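Local coordinates for MutT/nudix family protein (Shewanella oneidensis, PDB 3GZ5) that probably represses transcription of NAD-metabolism genes, acting as an ADP-ribose-dependent regulator that joins a Nudix domain to a DNA-binding winged-helix domain, at residues A134-M139 with Q147-A152. Sequence-based numbering, arbitrary orientation.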
ATOM      1  N   ALA B 134     -15.643 -11.503  13.887  1.00 62.34           N
ATOM      2  CA  ALA B 134     -16.799 -12.242  13.362  1.00 63.01           C
ATOM      3  C   ALA B 134     -18.094 -11.487  13.606  1.00 63.59           C
ATOM      4  O   ALA B 134     -18.919 -11.365  12.701  1.00 63.69           O
ATOM      5  CB  ALA B 134     -16.870 -13.629  13.972  1.00 63.40           C
ATOM      6  N   ASP B 135     -18.257 -10.971  14.825  1.00 64.18           N
ATOM      7  CA  ASP B 135     -19.370 -10.083  15.165  1.00 65.16           C
ATOM      8  C   ASP B 135     -19.438  -8.832  14.287  1.00 65.59           C
ATOM      9  O   ASP B 135     -20.515  -8.462  13.808  1.00 65.87           O
ATOM     10  CB  ASP B 135     -19.273  -9.642  16.627  1.00 65.42           C
ATOM     11  CG  ASP B 135     -19.545 -10.773  17.603  1.00 66.33           C
ATOM     12  OD1 ASP B 135     -19.483 -11.958  17.185  1.00 64.73           O
ATOM     13  OD2 ASP B 135     -19.805 -10.455  18.794  1.00 67.04           O
ATOM     14  N   VAL B 136     -18.288  -8.178  14.108  1.00 65.54           N
ATOM     15  CA  VAL B 136     -18.176  -6.961  13.300  1.00 65.49           C
ATOM     16  C   VAL B 136     -18.634  -7.193  11.855  1.00 65.86           C
ATOM     17  O   VAL B 136     -19.377  -6.391  11.294  1.00 65.73           O
ATOM     18  CB  VAL B 136     -16.721  -6.404  13.362  1.00 65.24           C
ATOM     19  CG1 VAL B 136     -16.422  -5.453  12.209  1.00 64.75           C
ATOM     20  CG2 VAL B 136     -16.489  -5.735  14.690  1.00 64.58           C
ATOM     21  N   LEU B 137     -18.203  -8.304  11.268  1.00 66.54           N
ATOM     22  CA  LEU B 137     -18.582  -8.652   9.900  1.00 67.64           C
ATOM     23  C   LEU B 137     -20.103  -8.833   9.680  1.00 68.26           C
ATOM     24  O   LEU B 137     -20.566  -8.850   8.533  1.00 68.57           O
ATOM     25  CB  LEU B 137     -17.805  -9.887   9.418  1.00 67.48           C
ATOM     26  CG  LEU B 137     -16.269  -9.847   9.434  1.00 67.62           C
ATOM     27  CD1 LEU B 137     -15.707 -11.171   8.926  1.00 68.07           C
ATOM     28  CD2 LEU B 137     -15.692  -8.675   8.626  1.00 67.07           C
ATOM     29  N   GLN B 138     -20.864  -8.950  10.770  1.00 68.84           N
ATOM     30  CA  GLN B 138     -22.337  -8.990  10.701  1.00 69.56           C
ATOM     31  C   GLN B 138     -23.027  -7.739  11.279  1.00 68.88           C
ATOM     32  O   GLN B 138     -24.222  -7.768  11.579  1.00 69.24           O
ATOM     33  CB  GLN B 138     -22.880 -10.264  11.377  1.00 69.83           C
ATOM     34  CG  GLN B 138     -22.991 -11.468  10.437  1.00 72.20           C
ATOM     35  CD  GLN B 138     -21.644 -12.103  10.115  1.00 74.42           C
ATOM     36  OE1 GLN B 138     -20.903 -12.510  11.013  1.00 75.28           O
ATOM     37  NE2 GLN B 138     -21.333 -12.209   8.826  1.00 75.02           N
ATOM     38  N   MET B 139     -22.274  -6.650  11.429  1.00 68.17           N
ATOM     39  CA  MET B 139     -22.809  -5.401  11.993  1.00 67.01           C
ATOM     40  C   MET B 139     -23.093  -4.353  10.904  1.00 66.30           C
ATOM     41  O   MET B 139     -22.531  -4.433   9.798  1.00 66.21           O
ATOM     42  CB  MET B 139     -21.869  -4.823  13.046  1.00 66.99           C
ATOM     43  CG  MET B 139     -22.159  -5.254  14.459  1.00 66.97           C
ATOM     44  SD  MET B 139     -20.733  -5.021  15.550  1.00 69.98           S
ATOM     45  CE  MET B 139     -21.038  -3.412  16.287  1.00 68.77           C
ATOM     46  N   GLN B 147     -16.071  -2.386   4.697  1.00 50.06           N
ATOM     47  CA  GLN B 147     -15.248  -2.677   3.546  1.00 50.54           C
ATOM     48  C   GLN B 147     -13.767  -2.398   3.833  1.00 49.82           C
ATOM     49  O   GLN B 147     -12.901  -3.166   3.414  1.00 50.29           O
ATOM     50  CB  GLN B 147     -15.743  -1.832   2.379  1.00 51.79           C
ATOM     51  CG  GLN B 147     -15.346  -2.314   1.002  1.00 55.65           C
ATOM     52  CD  GLN B 147     -16.143  -1.605  -0.079  1.00 61.85           C
ATOM     53  OE1 GLN B 147     -17.217  -1.039   0.193  1.00 64.77           O
ATOM     54  NE2 GLN B 147     -15.629  -1.632  -1.314  1.00 61.87           N
ATOM     55  N   LEU B 148     -13.496  -1.304   4.551  1.00 48.39           N
ATOM     56  CA  LEU B 148     -12.148  -0.972   5.043  1.00 47.53           C
ATOM     57  C   LEU B 148     -11.592  -2.047   6.003  1.00 46.93           C
ATOM     58  O   LEU B 148     -10.425  -2.408   5.919  1.00 47.09           O
ATOM     59  CB  LEU B 148     -12.139   0.414   5.709  1.00 46.75           C
ATOM     60  CG  LEU B 148     -12.341   1.663   4.833  1.00 47.51           C
ATOM     61  CD1 LEU B 148     -12.438   2.895   5.689  1.00 46.85           C
ATOM     62  CD2 LEU B 148     -11.237   1.849   3.752  1.00 46.76           C
ATOM     63  N   ILE B 149     -12.439  -2.559   6.896  1.00 47.15           N
ATOM     64  CA  ILE B 149     -12.092  -3.680   7.801  1.00 46.32           C
ATOM     65  C   ILE B 149     -11.711  -4.946   7.028  1.00 47.19           C
ATOM     66  O   ILE B 149     -10.656  -5.538   7.283  1.00 47.16           O
ATOM     67  CB  ILE B 149     -13.188  -3.908   8.890  1.00 46.65           C
ATOM     68  CG1 ILE B 149     -13.216  -2.697   9.817  1.00 45.53           C
ATOM     69  CG2 ILE B 149     -12.928  -5.163   9.732  1.00 44.63           C
ATOM     70  CD1 ILE B 149     -14.444  -2.558  10.652  1.00 46.91           C
ATOM     71  N   GLU B 150     -12.540  -5.324   6.056  1.00 47.43           N
ATOM     72  CA  GLU B 150     -12.246  -6.450   5.162  1.00 47.97           C
ATOM     73  C   GLU B 150     -10.915  -6.312   4.394  1.00 47.00           C
ATOM     74  O   GLU B 150     -10.170  -7.288   4.237  1.00 46.28           O
ATOM     75  CB  GLU B 150     -13.382  -6.633   4.138  1.00 48.60           C
ATOM     76  CG  GLU B 150     -14.739  -6.993   4.742  1.00 52.54           C
ATOM     77  CD  GLU B 150     -15.848  -7.145   3.687  1.00 57.78           C
ATOM     78  OE1 GLU B 150     -15.623  -6.755   2.510  1.00 59.29           O
ATOM     79  OE2 GLU B 150     -16.943  -7.657   4.043  1.00 58.97           O
ATOM     80  N   GLN B 151     -10.639  -5.110   3.891  1.00 46.14           N
ATOM     81  CA  GLN B 151      -9.367  -4.830   3.254  1.00 45.39           C
ATOM     82  C   GLN B 151      -8.184  -4.947   4.254  1.00 44.26           C
ATOM     83  O   GLN B 151      -7.167  -5.569   3.950  1.00 43.48           O
ATOM     84  CB  GLN B 151      -9.412  -3.462   2.577  1.00 46.46           C
ATOM     85  CG  GLN B 151      -8.390  -3.309   1.460  1.00 50.30           C
ATOM     86  CD  GLN B 151      -8.637  -2.098   0.569  1.00 55.28           C
ATOM     87  OE1 GLN B 151      -9.765  -1.581   0.466  1.00 56.49           O
ATOM     88  NE2 GLN B 151      -7.572  -1.641  -0.090  1.00 55.13           N
ATOM     89  N   ALA B 152      -8.332  -4.353   5.437  1.00 42.62           N
ATOM     90  CA  ALA B 152      -7.311  -4.456   6.485  1.00 42.33           C
ATOM     91  C   ALA B 152      -7.053  -5.919   6.856  1.00 42.00           C
ATOM     92  O   ALA B 152      -5.907  -6.339   6.965  1.00 41.20           O
ATOM     93  CB  ALA B 152      -7.720  -3.648   7.716  1.00 40.50           C
TER
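Ile149 reaches across to Val136 with the far end of its side chain, its CD1 methyl lying 3.8 Å from CG1 of Val136. The isoleucine chain is extended beyond CG1 (chi2 163°), which carries CD1 out from helix 145-162 toward the short helix 133-136. Val136 answers with a single branch: CG1 lies anti to the backbone N (chi1 161°), and the two side chains cross at about a right angle. Branched aliphatic residues suit this buried spot, since neither side chain has a polar group to satisfy; Leu41 and Leu141 touch both of them, and Leu55 packs on Ile149 as well as on the preceding Leu148, which also meets Cys91 and Val93 of strand 86-95.

One residue on, Glu150 stands at the more open margin. Its methylene CG approaches CD2 of Leu137 at 4.3 Å, a loose apolar touch, while the chain runs on to its carboxylate. Glutamate fits here because its stem can lie beside a leucine while the residue as a whole is exposed, where a carboxylate can be hydrated. Leu137 sits in a type I turn from Val136 to Met139, closed by Met139 N bonding to Val136 O at 2.9 Å, and no hydrogen bond joins the two segments. Ala152 ends the walk against Leu90, Val28 and Phe30.

The pairing buries a modest 130 Å². It packs the short helix after strand 128-132 against the long helix 145-162, and both also rest on the mixed sheet, Val136 on Val39 and Leu41 of strand 36-43, Ile149 on Leu41 and on Val28 of strand 22-33, as part of the alpha/beta/alpha sandwich of the Nudix fold.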